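Local coordinates for L-iditol 2-dehydrogenase (Clostridium scindens, PDB 4OH1), which probably oxidises sugar alcohols such as L-iditol to ketoses with NAD+, as a member of the zinc-containing alcohol dehydrogenase family, at the interface of chains A and B and the interface of chains A and C. Residues are numbered along the deposited sequence; one frame, centred on the assembly and turned at random. Chains: chain A/B/C, L-iditol 2-dehydrogenase.

Contact 1: the interface of chains A and B. Residues chain A 174, 197-200; chain B 307, 310-311, 314.
Two arginines of chain B, B:Arg310 and B:Arg314, meet backbone carbonyls of chain A in loops of the Rossmann-type coenzyme domain, within a two-fold symmetric interface that may serve to pair two copies of the enzyme. B:Arg310 donates from its side-chain NE to the carbonyl O of A:Gly174 at 2.7 Å. A:Gly174 O lies somewhat out of the guanidinium plane, and the donor is likewise tilted from the carbonyl plane (19° each). A turn at chi3 (-66°) bends the arginine toward this carbonyl, while the backbone N of its own chain's B:Lys307 lies over one guanidinium face near the rim. B:Arg314 holds A:Ala198 O side-on, using two nitrogens for one acceptor. B:Arg314 NE is 3.0 Å from A:Ala198 O and lies in the carbonyl plane, on a lone pair; its NH2 is also 3.0 Å from A:Ala198 O but stands above that plane. The oxygen lies in the guanidinium plane, and this pair of bonds should restrict rotation of the group. The neighbouring carbonyl, A:Ser199 O, is placed over the centre of a guanidinium face instead of at its edge, 3.3 Å from B:Arg314 CZ. Between the arginines, SE of selenomethionine B:Met311 wedges between the two loops, 3.3 Å from A:Gly197 O and close to A:Gly174 N. The side chain of A:Ser199 packs alongside B:Arg310: its CB is 3.5 Å from the backbone O of B:Arg310, and its OG lies against CB of the same arginine. On chain A, the loops lead into strands 176-180 and 200-205; on chain B, helix 305-311 continues into the 3-10 helix 312-314, which carries B:Arg314.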
loop_
_atom_site.group_PDB
_atom_site.type_symbol
_atom_site.label_atom_id
_atom_site.label_comp_id
_atom_site.label_asym_id
_atom_site.label_seq_id
_atom_site.Cartn_x
_atom_site.Cartn_y
_atom_site.Cartn_z
ATOM N N GLY A 174 -10.247 -8.393 11.113
ATOM C CA GLY A 174 -11.396 -9.033 10.563
ATOM C C GLY A 174 -11.151 -10.102 9.502
ATOM O O GLY A 174 -12.101 -10.692 8.992
ATOM N N GLY A 197 -5.336 -8.621 14.422
ATOM C CA GLY A 197 -6.738 -8.475 14.275
ATOM C C GLY A 197 -7.513 -9.561 13.575
ATOM O O GLY A 197 -8.704 -9.371 13.270
ATOM N N ALA A 198 -6.906 -10.722 13.384
ATOM C CA ALA A 198 -7.606 -11.806 12.767
ATOM C C ALA A 198 -8.770 -12.237 13.600
ATOM O O ALA A 198 -8.617 -12.393 14.810
ATOM C CB ALA A 198 -6.710 -12.972 12.519
ATOM N N SER A 199 -9.923 -12.468 12.945
ATOM C CA SER A 199 -11.147 -12.799 13.650
ATOM C C SER A 199 -11.404 -14.291 13.591
ATOM O O SER A 199 -12.159 -14.800 14.419
ATOM C CB SER A 199 -12.317 -12.002 13.088
ATOM O OG SER A 199 -12.334 -12.073 11.669
ATOM N N THR A 200 -10.788 -14.993 12.637
ATOM C CA THR A 200 -10.770 -16.473 12.671
ATOM C C THR A 200 -9.379 -17.027 12.365
ATOM O O THR A 200 -8.770 -16.607 11.419
ATOM C CB THR A 200 -11.764 -17.047 11.694
ATOM O OG1 THR A 200 -13.050 -16.607 12.076
ATOM C CG2 THR A 200 -11.765 -18.566 11.719
ATOM N N LYS B 307 -16.493 -5.877 8.372
ATOM C CA LYS B 307 -15.262 -5.950 9.202
ATOM C C LYS B 307 -15.525 -5.722 10.680
ATOM O O LYS B 307 -15.158 -6.501 11.597
ATOM C CB LYS B 307 -14.247 -4.958 8.633
ATOM C CG LYS B 307 -12.895 -4.990 9.322
ATOM C CD LYS B 307 -12.037 -3.851 8.953
ATOM C CE LYS B 307 -11.654 -3.876 7.504
ATOM N NZ LYS B 307 -11.137 -2.565 7.147
ATOM N N ARG B 310 -17.355 -8.463 12.183
ATOM C CA ARG B 310 -16.443 -9.608 12.488
ATOM C C ARG B 310 -15.545 -9.401 13.707
ATOM O O ARG B 310 -15.179 -10.362 14.366
ATOM C CB ARG B 310 -15.609 -9.974 11.303
ATOM C CG ARG B 310 -16.422 -10.586 10.198
ATOM C CD ARG B 310 -15.521 -11.193 9.150
ATOM N NE ARG B 310 -14.738 -10.202 8.437
ATOM C CZ ARG B 310 -15.192 -9.505 7.408
ATOM N NH1 ARG B 310 -16.425 -9.712 6.984
ATOM N NH2 ARG B 310 -14.435 -8.615 6.782
HETATM N N MSE B 311 -15.235 -8.142 14.023
HETATM C CA MSE B 311 -14.379 -7.786 15.167
HETATM C C MSE B 311 -15.069 -7.802 16.528
HETATM O O MSE B 311 -14.448 -7.951 17.603
HETATM C CB MSE B 311 -13.834 -6.401 14.974
HETATM C CG MSE B 311 -12.834 -6.303 13.847
HETATM SE SE MSE B 311 -11.231 -7.438 14.144
HETATM C CE MSE B 311 -10.473 -6.815 15.846
ATOM N N ARG B 314 -14.019 -10.052 19.125
ATOM C CA ARG B 314 -12.651 -9.831 19.595
ATOM C C ARG B 314 -12.536 -8.668 20.569
ATOM O O ARG B 314 -11.490 -8.447 21.112
ATOM C CB ARG B 314 -11.701 -9.512 18.419
ATOM C CG ARG B 314 -11.432 -10.704 17.454
ATOM C CD ARG B 314 -11.081 -12.070 18.118
ATOM N NE ARG B 314 -10.300 -12.910 17.184
ATOM C CZ ARG B 314 -10.285 -14.245 17.117
ATOM N NH1 ARG B 314 -11.052 -14.977 17.895
ATOM N NH2 ARG B 314 -9.452 -14.878 16.275
#

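Contact 2: the interface of chains A and C. Residues chain A 92, 138-143, 306; chain C 108, 113.
C:Arg113, next to a cysteine ligand in the structural-zinc lobe typical of zinc-containing alcohol dehydrogenases, lays its guanidinium against the ring of A:Phe142 and points its amino end, NH1 and NH2, at the carbonyls of A:Ser139 and A:Ile141. The lobe is built around the zinc ion bound by Cys106, Cys109, Cys112 and Cys120. The polar contacts of C:Arg113 converge on main-chain carbonyls. NH1 of C:Arg113 donates to A:Ile141 O at 2.7 Å, from above the carbonyl plane (48° out of it) and not on a lone pair. Two weak bonds supplement it, from C:Arg113 NH1 to A:Ser139 O and from C:Arg113 NH2 to A:Ile141 O, both 3.2 Å long. Concentrating a probable positive charge among these carbonyl oxygens would be electrostatically favourable. A cation-pi contact accompanies these bonds: C:Arg113 CZ lies 3.9 Å from the ring centroid of A:Phe142, with the guanidinium and ring planes 25° apart. The two side chains meet tip to tip, and a bend in the arginine at chi3 (-43°) turns its flat end across the aromatic face, with NH1 over the ring centre. On the opposite guanidinium face lies C:Cys108 O from the same lobe, offset toward the rim, so the group is sandwiched between ring and carbonyl. Apolar packing extends to the aliphatic stem, where C:Arg113 CB is 3.5 Å from A:Phe142 CE2. Looser contacts flank it: C:Cys108 CB approaches A:Ser139 CA at 4.1 Å, and its SG faces the CG and CE of selenomethionine A:Met138. A:Pro306 makes a van der Waals contact with a carbonyl oxygen, its CD 3.4 Å from C:Arg113 O.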
loop_
_atom_site.group_PDB
_atom_site.type_symbol
_atom_site.label_atom_id
_atom_site.label_comp_id
_atom_site.label_asym_id
_atom_site.label_seq_id
_atom_site.Cartn_x
_atom_site.Cartn_y
_atom_site.Cartn_z
ATOM N N PHE A 92 28.674 0.692 20.376
ATOM C CA PHE A 92 28.552 -0.665 20.951
ATOM C C PHE A 92 29.580 -0.793 22.061
ATOM O O PHE A 92 30.709 -0.327 21.924
ATOM C CB PHE A 92 28.786 -1.723 19.882
ATOM C CG PHE A 92 27.774 -1.707 18.770
ATOM C CD1 PHE A 92 26.579 -2.367 18.901
ATOM C CD2 PHE A 92 28.030 -1.042 17.607
ATOM C CE1 PHE A 92 25.665 -2.384 17.880
ATOM C CE2 PHE A 92 27.122 -1.023 16.590
ATOM C CZ PHE A 92 25.919 -1.721 16.717
HETATM N N MSE A 138 29.304 -5.096 12.921
HETATM C CA MSE A 138 28.429 -4.278 13.752
HETATM C C MSE A 138 27.003 -4.067 13.159
HETATM O O MSE A 138 26.058 -3.987 13.876
HETATM C CB MSE A 138 29.101 -2.925 14.006
HETATM C CG MSE A 138 29.313 -2.083 12.763
HETATM SE SE MSE A 138 30.570 -0.558 13.085
HETATM C CE MSE A 138 30.422 0.286 11.286
ATOM N N SER A 139 26.872 -4.013 11.845
ATOM C CA SER A 139 25.611 -3.921 11.193
ATOM C C SER A 139 24.710 -5.114 11.479
ATOM O O SER A 139 23.524 -4.994 11.342
ATOM C CB SER A 139 25.783 -3.804 9.696
ATOM O OG SER A 139 26.265 -5.023 9.111
ATOM N N GLN A 140 25.255 -6.216 11.977
ATOM C CA GLN A 140 24.468 -7.399 12.268
ATOM C C GLN A 140 24.040 -7.440 13.687
ATOM O O GLN A 140 23.385 -8.362 14.041
ATOM C CB GLN A 140 25.276 -8.670 11.963
ATOM C CG GLN A 140 25.697 -8.724 10.510
ATOM C CD GLN A 140 26.578 -9.911 10.169
ATOM O OE1 GLN A 140 27.799 -9.770 10.102
ATOM N NE2 GLN A 140 25.966 -11.067 9.899
ATOM N N ILE A 141 24.415 -6.477 14.520
ATOM C CA ILE A 141 24.234 -6.638 15.954
ATOM C C ILE A 141 23.216 -5.688 16.452
ATOM O O ILE A 141 23.349 -4.502 16.188
ATOM C CB ILE A 141 25.565 -6.365 16.709
ATOM C CG1 ILE A 141 26.578 -7.449 16.396
ATOM C CG2 ILE A 141 25.358 -6.269 18.190
ATOM C CD1 ILE A 141 26.167 -8.844 16.782
ATOM N N PHE A 142 22.244 -6.183 17.229
ATOM C CA PHE A 142 21.085 -5.368 17.642
ATOM C C PHE A 142 20.918 -5.382 19.123
ATOM O O PHE A 142 20.809 -6.417 19.711
ATOM C CB PHE A 142 19.748 -5.907 17.039
ATOM C CG PHE A 142 19.651 -5.738 15.548
ATOM C CD1 PHE A 142 20.203 -6.667 14.699
ATOM C CD2 PHE A 142 19.114 -4.595 15.025
ATOM C CE1 PHE A 142 20.170 -6.472 13.306
ATOM C CE2 PHE A 142 19.068 -4.384 13.635
ATOM C CZ PHE A 142 19.582 -5.347 12.784
ATOM N N PRO A 143 20.834 -4.233 19.744
ATOM C CA PRO A 143 20.647 -4.296 21.187
ATOM C C PRO A 143 19.205 -4.570 21.586
ATOM O O PRO A 143 18.262 -4.194 20.880
ATOM C CB PRO A 143 21.080 -2.908 21.665
ATOM C CG PRO A 143 20.705 -2.063 20.561
ATOM C CD PRO A 143 21.046 -2.869 19.288
ATOM N N PRO A 306 14.582 -4.748 14.326
ATOM C CA PRO A 306 14.143 -3.834 15.393
ATOM C C PRO A 306 12.678 -4.095 15.791
ATOM O O PRO A 306 12.362 -4.221 17.006
ATOM C CB PRO A 306 14.373 -2.444 14.780
ATOM C CG PRO A 306 15.507 -2.699 13.808
ATOM C CD PRO A 306 15.170 -4.005 13.196
ATOM N N CYS C 108 24.134 1.053 10.938
ATOM C CA CYS C 108 24.074 0.397 12.236
ATOM C C CYS C 108 23.382 1.173 13.332
ATOM O O CYS C 108 23.598 0.887 14.491
ATOM C CB CYS C 108 25.476 -0.100 12.685
ATOM S SG CYS C 108 26.688 1.175 12.833
ATOM N N ARG C 113 18.507 0.354 10.243
ATOM C CA ARG C 113 18.132 -1.049 10.198
ATOM C C ARG C 113 16.620 -1.337 10.197
ATOM O O ARG C 113 16.196 -2.495 10.297
ATOM C CB ARG C 113 18.901 -1.771 11.255
ATOM C CG ARG C 113 20.383 -1.748 10.778
ATOM C CD ARG C 113 21.337 -2.280 11.752
ATOM N NE ARG C 113 21.110 -1.842 13.121
ATOM C CZ ARG C 113 21.842 -2.303 14.138
ATOM N NH1 ARG C 113 22.845 -3.166 13.907
ATOM N NH2 ARG C 113 21.587 -1.918 15.380
#

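Contact 1 and contact 2 are centred about 35 Å apart by their C-alpha atoms and join chain A to two different copies of the protein. Contact 1 uses loops of the coenzyme domain, whereas contact 2 brings in the structural-zinc lobe of the partner. Both contacts use helix 305-311, though from different copies: chain B's supplies contact 1, and A:Pro306, in the first turn of chain A's, borders contact 2. Each patch has a two-fold twin, so two distinct interfaces recur in the deposited assembly of four copies. Tetramers are common among relatives, but the structure alone does not prove this assembly in solution.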